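Long-range contact in putative chromatin binding protein (Chaetomium thermophilum, PDB 6QP0), which probably binds and hydrolyses ATP as a tRNA-dependent ATPase needed for tRNA modification by Elongator, this chain being its P-loop NTPase domain: residues R110-P123 with W138-T151. Sequence-based numbering, arbitrary orientation.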
ATOM      1  N   ARG A 110      -4.973   9.380  -6.146  1.00 31.38           N
ATOM      2  CA  ARG A 110      -3.609   9.640  -5.702  1.00 30.63           C
ATOM      3  C   ARG A 110      -3.516  10.984  -4.989  1.00 29.49           C
ATOM      4  O   ARG A 110      -2.773  11.124  -4.010  1.00 29.26           O
ATOM      5  CB  ARG A 110      -2.652   9.585  -6.893  1.00 32.04           C
ATOM      6  CG  ARG A 110      -2.569   8.207  -7.549  1.00 32.59           C
ATOM      7  CD  ARG A 110      -1.380   8.089  -8.487  1.00 30.48           C
ATOM      8  NE  ARG A 110      -1.457   9.016  -9.612  1.00 31.19           N
ATOM      9  CZ  ARG A 110      -2.174   8.806 -10.713  1.00 32.46           C
ATOM     10  NH1 ARG A 110      -2.893   7.701 -10.845  1.00 31.99           N
ATOM     11  NH2 ARG A 110      -2.177   9.711 -11.684  1.00 34.45           N
ATOM     12  N   ALA A 111      -4.263  11.981  -5.463  1.00 29.92           N
ATOM     13  CA  ALA A 111      -4.329  13.252  -4.751  1.00 30.06           C
ATOM     14  C   ALA A 111      -4.839  13.047  -3.330  1.00 29.67           C
ATOM     15  O   ALA A 111      -4.247  13.543  -2.365  1.00 29.66           O
ATOM     16  CB  ALA A 111      -5.219  14.233  -5.514  1.00 30.71           C
ATOM     17  N   ALA A 112      -5.936  12.298  -3.183  1.00 29.55           N
ATOM     18  CA  ALA A 112      -6.485  12.032  -1.859  1.00 29.47           C
ATOM     19  C   ALA A 112      -5.467  11.321  -0.978  1.00 29.54           C
ATOM     20  O   ALA A 112      -5.251  11.705   0.178  1.00 29.14           O
ATOM     21  CB  ALA A 112      -7.763  11.201  -1.980  1.00 29.55           C
ATOM     22  N   LEU A 113      -4.830  10.277  -1.512  1.00 31.62           N
ATOM     23  CA  LEU A 113      -3.815   9.557  -0.751  1.00 31.77           C
ATOM     24  C   LEU A 113      -2.669  10.483  -0.367  1.00 31.35           C
ATOM     25  O   LEU A 113      -2.226  10.498   0.787  1.00 30.90           O
ATOM     26  CB  LEU A 113      -3.296   8.370  -1.566  1.00 31.67           C
ATOM     27  CG  LEU A 113      -4.283   7.235  -1.842  1.00 30.63           C
ATOM     28  CD1 LEU A 113      -3.783   6.356  -2.978  1.00 31.01           C
ATOM     29  CD2 LEU A 113      -4.514   6.403  -0.591  1.00 30.87           C
ATOM     30  N   TYR A 114      -2.183  11.274  -1.325  1.00 30.41           N
ATOM     31  CA  TYR A 114      -1.056  12.160  -1.057  1.00 30.41           C
ATOM     32  C   TYR A 114      -1.371  13.111   0.092  1.00 30.81           C
ATOM     33  O   TYR A 114      -0.552  13.300   1.000  1.00 30.17           O
ATOM     34  CB  TYR A 114      -0.693  12.935  -2.325  1.00 31.44           C
ATOM     35  CG  TYR A 114       0.489  13.862  -2.159  1.00 33.59           C
ATOM     36  CD1 TYR A 114       0.312  15.178  -1.751  1.00 34.71           C
ATOM     37  CD2 TYR A 114       1.784  13.424  -2.408  1.00 33.90           C
ATOM     38  CE1 TYR A 114       1.388  16.030  -1.596  1.00 36.80           C
ATOM     39  CE2 TYR A 114       2.867  14.268  -2.255  1.00 35.85           C
ATOM     40  CZ  TYR A 114       2.663  15.571  -1.848  1.00 37.47           C
ATOM     41  OH  TYR A 114       3.736  16.419  -1.694  1.00 39.13           O
ATOM     42  N   ALA A 115      -2.565  13.710   0.077  1.00 31.26           N
ATOM     43  CA  ALA A 115      -2.938  14.654   1.125  1.00 31.28           C
ATOM     44  C   ALA A 115      -3.027  13.965   2.481  1.00 30.21           C
ATOM     45  O   ALA A 115      -2.524  14.479   3.488  1.00 30.79           O
ATOM     46  CB  ALA A 115      -4.267  15.323   0.775  1.00 31.87           C
ATOM     47  N   ALA A 116      -3.673  12.797   2.527  1.00 29.77           N
ATOM     48  CA  ALA A 116      -3.810  12.073   3.787  1.00 29.96           C
ATOM     49  C   ALA A 116      -2.453  11.806   4.425  1.00 30.30           C
ATOM     50  O   ALA A 116      -2.300  11.922   5.646  1.00 30.91           O
ATOM     51  CB  ALA A 116      -4.558  10.760   3.557  1.00 29.64           C
ATOM     52  N   VAL A 117      -1.454  11.443   3.618  1.00 30.08           N
ATOM     53  CA  VAL A 117      -0.126  11.174   4.159  1.00 30.54           C
ATOM     54  C   VAL A 117       0.518  12.465   4.650  1.00 31.35           C
ATOM     55  O   VAL A 117       1.068  12.523   5.757  1.00 32.14           O
ATOM     56  CB  VAL A 117       0.752  10.471   3.106  1.00 30.21           C
ATOM     57  CG1 VAL A 117       2.166  10.284   3.629  1.00 30.85           C
ATOM     58  CG2 VAL A 117       0.149   9.131   2.715  1.00 29.65           C
ATOM     59  N   LYS A 118       0.450  13.525   3.841  1.00 34.54           N
ATOM     60  CA  LYS A 118       1.107  14.774   4.206  1.00 38.39           C
ATOM     61  C   LYS A 118       0.577  15.328   5.521  1.00 39.68           C
ATOM     62  O   LYS A 118       1.322  15.975   6.266  1.00 41.34           O
ATOM     63  CB  LYS A 118       0.929  15.808   3.095  1.00 39.99           C
ATOM     64  CG  LYS A 118       1.958  16.926   3.135  1.00 41.79           C
ATOM     65  CD  LYS A 118       1.690  17.969   2.067  1.00 43.98           C
ATOM     66  CE  LYS A 118       2.959  18.716   1.689  1.00 47.75           C
ATOM     67  NZ  LYS A 118       3.663  19.278   2.873  1.00 50.32           N
ATOM     68  N   ARG A 119      -0.699  15.084   5.829  1.00 38.03           N
ATOM     69  CA  ARG A 119      -1.288  15.622   7.048  1.00 40.36           C
ATOM     70  C   ARG A 119      -0.709  14.995   8.310  1.00 42.22           C
ATOM     71  O   ARG A 119      -0.757  15.627   9.371  1.00 43.58           O
ATOM     72  CB  ARG A 119      -2.805  15.420   7.028  1.00 39.42           C
ATOM     73  CG  ARG A 119      -3.532  16.286   6.008  1.00 39.67           C
ATOM     74  CD  ARG A 119      -4.913  15.733   5.682  1.00 39.18           C
ATOM     75  NE  ARG A 119      -5.557  16.483   4.607  1.00 38.79           N
ATOM     76  CZ  ARG A 119      -6.536  16.008   3.841  1.00 38.03           C
ATOM     77  NH1 ARG A 119      -6.986  14.774   4.022  1.00 38.07           N
ATOM     78  NH2 ARG A 119      -7.056  16.767   2.887  1.00 37.71           N
ATOM     79  N   VAL A 120      -0.164  13.781   8.224  1.00 45.95           N
ATOM     80  CA  VAL A 120       0.291  13.067   9.411  1.00 48.01           C
ATOM     81  C   VAL A 120       1.769  12.715   9.306  1.00 47.34           C
ATOM     82  O   VAL A 120       2.485  12.706  10.313  1.00 50.81           O
ATOM     83  CB  VAL A 120      -0.548  11.794   9.642  1.00 48.62           C
ATOM     84  CG1 VAL A 120      -1.962  12.159  10.049  1.00 48.05           C
ATOM     85  CG2 VAL A 120      -0.557  10.922   8.387  1.00 47.61           C
ATOM     86  N   LEU A 121       2.238  12.426   8.093  1.00 43.07           N
ATOM     87  CA  LEU A 121       3.596  11.923   7.922  1.00 42.92           C
ATOM     88  C   LEU A 121       4.614  12.924   8.453  1.00 45.00           C
ATOM     89  O   LEU A 121       4.545  14.120   8.155  1.00 45.26           O
ATOM     90  CB  LEU A 121       3.871  11.623   6.447  1.00 41.02           C
ATOM     91  CG  LEU A 121       5.274  11.109   6.116  1.00 41.85           C
ATOM     92  CD1 LEU A 121       5.550   9.778   6.806  1.00 40.86           C
ATOM     93  CD2 LEU A 121       5.457  10.981   4.611  1.00 41.47           C
ATOM     94  N   GLY A 122       5.563  12.424   9.241  1.00 49.64           N
ATOM     95  CA  GLY A 122       6.619  13.238   9.789  1.00 51.34           C
ATOM     96  C   GLY A 122       7.712  12.398  10.415  1.00 51.00           C
ATOM     97  O   GLY A 122       7.617  11.168  10.484  1.00 51.96           O
ATOM     98  N   PRO A 123       8.780  13.048  10.884  1.00 45.47           N
ATOM     99  CA  PRO A 123       9.876  12.290  11.509  1.00 44.68           C
ATOM    100  C   PRO A 123       9.433  11.417  12.669  1.00 45.72           C
ATOM    101  O   PRO A 123       9.998  10.333  12.865  1.00 46.13           O
ATOM    102  CB  PRO A 123      10.842  13.392  11.970  1.00 45.20           C
ATOM    103  CG  PRO A 123      10.573  14.536  11.052  1.00 45.14           C
ATOM    104  CD  PRO A 123       9.095  14.484  10.760  1.00 44.33           C
ATOM    105  N   TRP A 138       4.128   7.271  -9.178  1.00 31.81           N
ATOM    106  CA  TRP A 138       3.413   7.517  -7.931  1.00 30.50           C
ATOM    107  C   TRP A 138       4.283   7.164  -6.731  1.00 30.25           C
ATOM    108  O   TRP A 138       4.383   7.940  -5.772  1.00 31.30           O
ATOM    109  CB  TRP A 138       2.105   6.725  -7.919  1.00 30.12           C
ATOM    110  CG  TRP A 138       1.429   6.673  -6.587  1.00 29.54           C
ATOM    111  CD1 TRP A 138       1.105   5.554  -5.881  1.00 29.61           C
ATOM    112  CD2 TRP A 138       0.998   7.786  -5.794  1.00 29.37           C
ATOM    113  NE1 TRP A 138       0.492   5.898  -4.702  1.00 29.32           N
ATOM    114  CE2 TRP A 138       0.415   7.263  -4.623  1.00 28.97           C
ATOM    115  CE3 TRP A 138       1.043   9.174  -5.963  1.00 29.67           C
ATOM    116  CZ2 TRP A 138      -0.115   8.076  -3.625  1.00 28.83           C
ATOM    117  CZ3 TRP A 138       0.515   9.980  -4.971  1.00 29.51           C
ATOM    118  CH2 TRP A 138      -0.056   9.429  -3.816  1.00 29.07           C
ATOM    119  N   ARG A 139       4.935   6.000  -6.774  1.00 30.28           N
ATOM    120  CA  ARG A 139       5.857   5.636  -5.702  1.00 30.76           C
ATOM    121  C   ARG A 139       6.999   6.638  -5.595  1.00 31.69           C
ATOM    122  O   ARG A 139       7.550   6.837  -4.507  1.00 31.09           O
ATOM    123  CB  ARG A 139       6.403   4.224  -5.924  1.00 30.40           C
ATOM    124  CG  ARG A 139       5.385   3.108  -5.689  1.00 30.03           C
ATOM    125  CD  ARG A 139       6.063   1.740  -5.551  1.00 30.30           C
ATOM    126  NE  ARG A 139       6.751   1.328  -6.774  1.00 30.79           N
ATOM    127  CZ  ARG A 139       6.227   0.537  -7.709  1.00 31.02           C
ATOM    128  NH1 ARG A 139       5.000   0.051  -7.577  1.00 30.84           N
ATOM    129  NH2 ARG A 139       6.941   0.226  -8.782  1.00 31.61           N
ATOM    130  N   TYR A 140       7.367   7.281  -6.708  1.00 34.80           N
ATOM    131  CA  TYR A 140       8.400   8.309  -6.657  1.00 37.48           C
ATOM    132  C   TYR A 140       7.880   9.573  -5.986  1.00 37.74           C
ATOM    133  O   TYR A 140       8.616  10.237  -5.245  1.00 35.77           O
ATOM    134  CB  TYR A 140       8.909   8.621  -8.062  1.00 38.07           C
ATOM    135  CG  TYR A 140       9.900   9.762  -8.100  1.00 39.98           C
ATOM    136  CD1 TYR A 140      11.238   9.554  -7.795  1.00 41.34           C
ATOM    137  CD2 TYR A 140       9.497  11.051  -8.437  1.00 40.43           C
ATOM    138  CE1 TYR A 140      12.147  10.594  -7.824  1.00 42.55           C
ATOM    139  CE2 TYR A 140      10.401  12.096  -8.469  1.00 41.15           C
ATOM    140  CZ  TYR A 140      11.724  11.861  -8.161  1.00 43.10           C
ATOM    141  OH  TYR A 140      12.631  12.895  -8.190  1.00 44.77           O
ATOM    142  N   GLN A 141       6.615   9.928  -6.235  1.00 39.43           N
ATOM    143  CA  GLN A 141       6.017  11.063  -5.541  1.00 41.70           C
ATOM    144  C   GLN A 141       6.022  10.834  -4.036  1.00 39.73           C
ATOM    145  O   GLN A 141       6.400  11.719  -3.259  1.00 41.64           O
ATOM    146  CB  GLN A 141       4.588  11.297  -6.035  1.00 44.03           C
ATOM    147  CG  GLN A 141       4.451  11.577  -7.524  1.00 46.27           C
ATOM    148  CD  GLN A 141       3.005  11.819  -7.936  1.00 48.50           C
ATOM    149  OE1 GLN A 141       2.213  12.364  -7.166  1.00 50.63           O
ATOM    150  NE2 GLN A 141       2.655  11.405  -9.149  1.00 49.55           N
ATOM    151  N   LEU A 142       5.604   9.639  -3.605  1.00 33.11           N
ATOM    152  CA  LEU A 142       5.586   9.326  -2.180  1.00 30.74           C
ATOM    153  C   LEU A 142       6.989   9.369  -1.595  1.00 31.56           C
ATOM    154  O   LEU A 142       7.189   9.845  -0.471  1.00 32.02           O
ATOM    155  CB  LEU A 142       4.955   7.954  -1.958  1.00 30.08           C
ATOM    156  CG  LEU A 142       3.475   7.842  -2.329  1.00 29.49           C
ATOM    157  CD1 LEU A 142       3.025   6.393  -2.359  1.00 29.17           C
ATOM    158  CD2 LEU A 142       2.630   8.640  -1.350  1.00 29.41           C
ATOM    159  N   TYR A 143       7.975   8.867  -2.339  1.00 34.47           N
ATOM    160  CA  TYR A 143       9.363   8.966  -1.904  1.00 36.67           C
ATOM    161  C   TYR A 143       9.750  10.421  -1.667  1.00 35.40           C
ATOM    162  O   TYR A 143      10.277  10.772  -0.606  1.00 36.38           O
ATOM    163  CB  TYR A 143      10.272   8.308  -2.947  1.00 38.13           C
ATOM    164  CG  TYR A 143      11.745   8.627  -2.816  1.00 38.43           C
ATOM    165  CD1 TYR A 143      12.535   7.988  -1.871  1.00 39.69           C
ATOM    166  CD2 TYR A 143      12.347   9.553  -3.657  1.00 39.91           C
ATOM    167  CE1 TYR A 143      13.885   8.276  -1.758  1.00 41.08           C
ATOM    168  CE2 TYR A 143      13.692   9.847  -3.552  1.00 42.14           C
ATOM    169  CZ  TYR A 143      14.458   9.206  -2.603  1.00 42.93           C
ATOM    170  OH  TYR A 143      15.798   9.499  -2.499  1.00 45.39           O
ATOM    171  N   CYS A 144       9.477  11.289  -2.642  1.00 34.08           N
ATOM    172  CA  CYS A 144       9.781  12.704  -2.470  1.00 35.20           C
ATOM    173  C   CYS A 144       8.955  13.321  -1.348  1.00 35.74           C
ATOM    174  O   CYS A 144       9.403  14.276  -0.705  1.00 36.16           O
ATOM    175  CB  CYS A 144       9.541  13.451  -3.781  1.00 35.52           C
ATOM    176  SG  CYS A 144      10.572  12.857  -5.138  1.00 36.10           S
ATOM    177  N   GLU A 145       7.760  12.789  -1.093  1.00 36.50           N
ATOM    178  CA  GLU A 145       6.948  13.295   0.009  1.00 40.19           C
ATOM    179  C   GLU A 145       7.626  13.033   1.349  1.00 42.06           C
ATOM    180  O   GLU A 145       7.732  13.931   2.191  1.00 44.44           O
ATOM    181  CB  GLU A 145       5.556  12.662  -0.029  1.00 40.11           C
ATOM    182  CG  GLU A 145       4.582  13.275   0.966  1.00 40.22           C
ATOM    183  CD  GLU A 145       3.154  12.801   0.774  1.00 37.92           C
ATOM    184  OE1 GLU A 145       2.948  11.732   0.159  1.00 37.20           O
ATOM    185  OE2 GLU A 145       2.233  13.504   1.239  1.00 37.57           O
ATOM    186  N   ALA A 146       8.095  11.800   1.565  1.00 38.95           N
ATOM    187  CA  ALA A 146       8.817  11.495   2.796  1.00 37.92           C
ATOM    188  C   ALA A 146      10.109  12.298   2.886  1.00 39.16           C
ATOM    189  O   ALA A 146      10.517  12.713   3.976  1.00 38.14           O
ATOM    190  CB  ALA A 146       9.111   9.997   2.874  1.00 37.21           C
ATOM    191  N   LYS A 147      10.770  12.520   1.749  1.00 42.27           N
ATOM    192  CA  LYS A 147      11.944  13.386   1.726  1.00 47.90           C
ATOM    193  C   LYS A 147      11.598  14.782   2.231  1.00 48.42           C
ATOM    194  O   LYS A 147      12.331  15.365   3.037  1.00 48.86           O
ATOM    195  CB  LYS A 147      12.519  13.445   0.309  1.00 51.68           C
ATOM    196  CG  LYS A 147      13.605  14.495   0.109  1.00 56.20           C
ATOM    197  CD  LYS A 147      14.128  14.508  -1.325  1.00 58.30           C
ATOM    198  CE  LYS A 147      14.924  13.251  -1.652  1.00 58.72           C
ATOM    199  NZ  LYS A 147      15.569  13.336  -2.994  1.00 59.48           N
ATOM    200  N   ASN A 148      10.473  15.337   1.764  1.00 49.33           N
ATOM    201  CA  ASN A 148      10.063  16.666   2.205  1.00 50.60           C
ATOM    202  C   ASN A 148       9.626  16.664   3.663  1.00 47.71           C
ATOM    203  O   ASN A 148       9.739  17.691   4.342  1.00 49.98           O
ATOM    204  CB  ASN A 148       8.943  17.187   1.308  1.00 52.98           C
ATOM    205  CG  ASN A 148       9.465  17.773   0.013  1.00 56.10           C
ATOM    206  OD1 ASN A 148      10.366  18.613   0.022  1.00 59.65           O
ATOM    207  ND2 ASN A 148       8.913  17.325  -1.108  1.00 54.71           N
ATOM    208  N   ALA A 149       9.127  15.534   4.158  1.00 40.11           N
ATOM    209  CA  ALA A 149       8.830  15.386   5.576  1.00 38.91           C
ATOM    210  C   ALA A 149      10.071  15.075   6.403  1.00 40.45           C
ATOM    211  O   ALA A 149       9.961  14.929   7.625  1.00 41.13           O
ATOM    212  CB  ALA A 149       7.785  14.288   5.783  1.00 37.32           C
ATOM    213  N   ARG A 150      11.240  14.967   5.768  1.00 44.58           N
ATOM    214  CA  ARG A 150      12.498  14.707   6.469  1.00 48.88           C
ATOM    215  C   ARG A 150      12.412  13.420   7.289  1.00 45.75           C
ATOM    216  O   ARG A 150      12.815  13.364   8.452  1.00 45.66           O
ATOM    217  CB  ARG A 150      12.879  15.900   7.350  1.00 54.11           C
ATOM    218  CG  ARG A 150      13.014  17.200   6.575  1.00 56.73           C
ATOM    219  CD  ARG A 150      13.308  18.379   7.482  1.00 60.25           C
ATOM    220  NE  ARG A 150      13.381  19.626   6.725  1.00 62.52           N
ATOM    221  CZ  ARG A 150      12.321  20.292   6.273  1.00 61.69           C
ATOM    222  NH1 ARG A 150      11.096  19.832   6.493  1.00 59.17           N
ATOM    223  NH2 ARG A 150      12.485  21.420   5.594  1.00 63.33           N
ATOM    224  N   THR A 151      11.887  12.373   6.662  1.00 44.48           N
ATOM    225  CA  THR A 151      11.692  11.084   7.309  1.00 44.78           C
ATOM    226  C   THR A 151      11.945   9.978   6.303  1.00 45.28           C
ATOM    227  O   THR A 151      11.744  10.172   5.096  1.00 45.86           O
ATOM    228  CB  THR A 151      10.271  10.961   7.884  1.00 41.78           C
ATOM    229  OG1 THR A 151      10.179   9.782   8.691  1.00 39.40           O
ATOM    230  CG2 THR A 151       9.239  10.898   6.765  1.00 41.15           C
TER
HETATM  231  O   HOH W   1      -0.490  11.977 -10.210  1.00 33.80           O
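Trp138 pushes its indole against helix 106-120 at Arg110, Leu113 and Tyr114, where the aliphatic part of Arg110 lies over one face. Arg110 CB makes a CH-pi contact, 3.9 Å from the centroid of the Trp138 six-membered ring. Leu142 CD1, from the indole's own helix, covers the opposite face, while the CB of Tyr114 meets the rim in the ring plane. Leu113 CB packs 3.8 Å from Trp138 CZ2, and the indole NE1 donates to Asn133 OD1. A leucine in place of Trp138 would probably open a gap between the two helices beside Arg110 and Leu113 and leave the side-chain oxygen of Asn133 without its indole donor. Arg110 bends at its third torsion, and its NE donates to a water that also takes a weak bond from Gln141 NE2.

The axes of segments 110-120 and 138-148 approach to 10.5 Å, nearly parallel, with a signed crossing angle of -19°. The two helices belong to successive beta-alpha-beta crossovers of the P-loop NTPase fold, strand order 2-3-1-4-5, and lie side by side on its parallel sheet. Leu113, Val117 and Leu142 reach down to the strands.

Two turns beyond Trp138, the carboxylate of Glu145 stacks on the Tyr114 ring, their planes 14° apart and OE2 3.5 Å above the ring centre. With CG anti to the backbone N (chi1 -172°) and the rest extended, Glu145 drives its buried acid group between Tyr114 and Val117. Its OE2 comes within 2.8 Å of Tyr114 O, an acceptor-acceptor approach that would probably favour a protonated acid, and Lys118 NZ lies 6.2 Å from that OE2. Towards the C-terminal ends, Leu121 packs on Ala146, Ala149 and Thr151 CG2. In the Schellman motif that ends helix 136-148, with Arg150 at positive phi, Thr151 N bonds back to Ala146 O, while its OG1 donates a weak 3.4 Å hydrogen bond to Gly122 O.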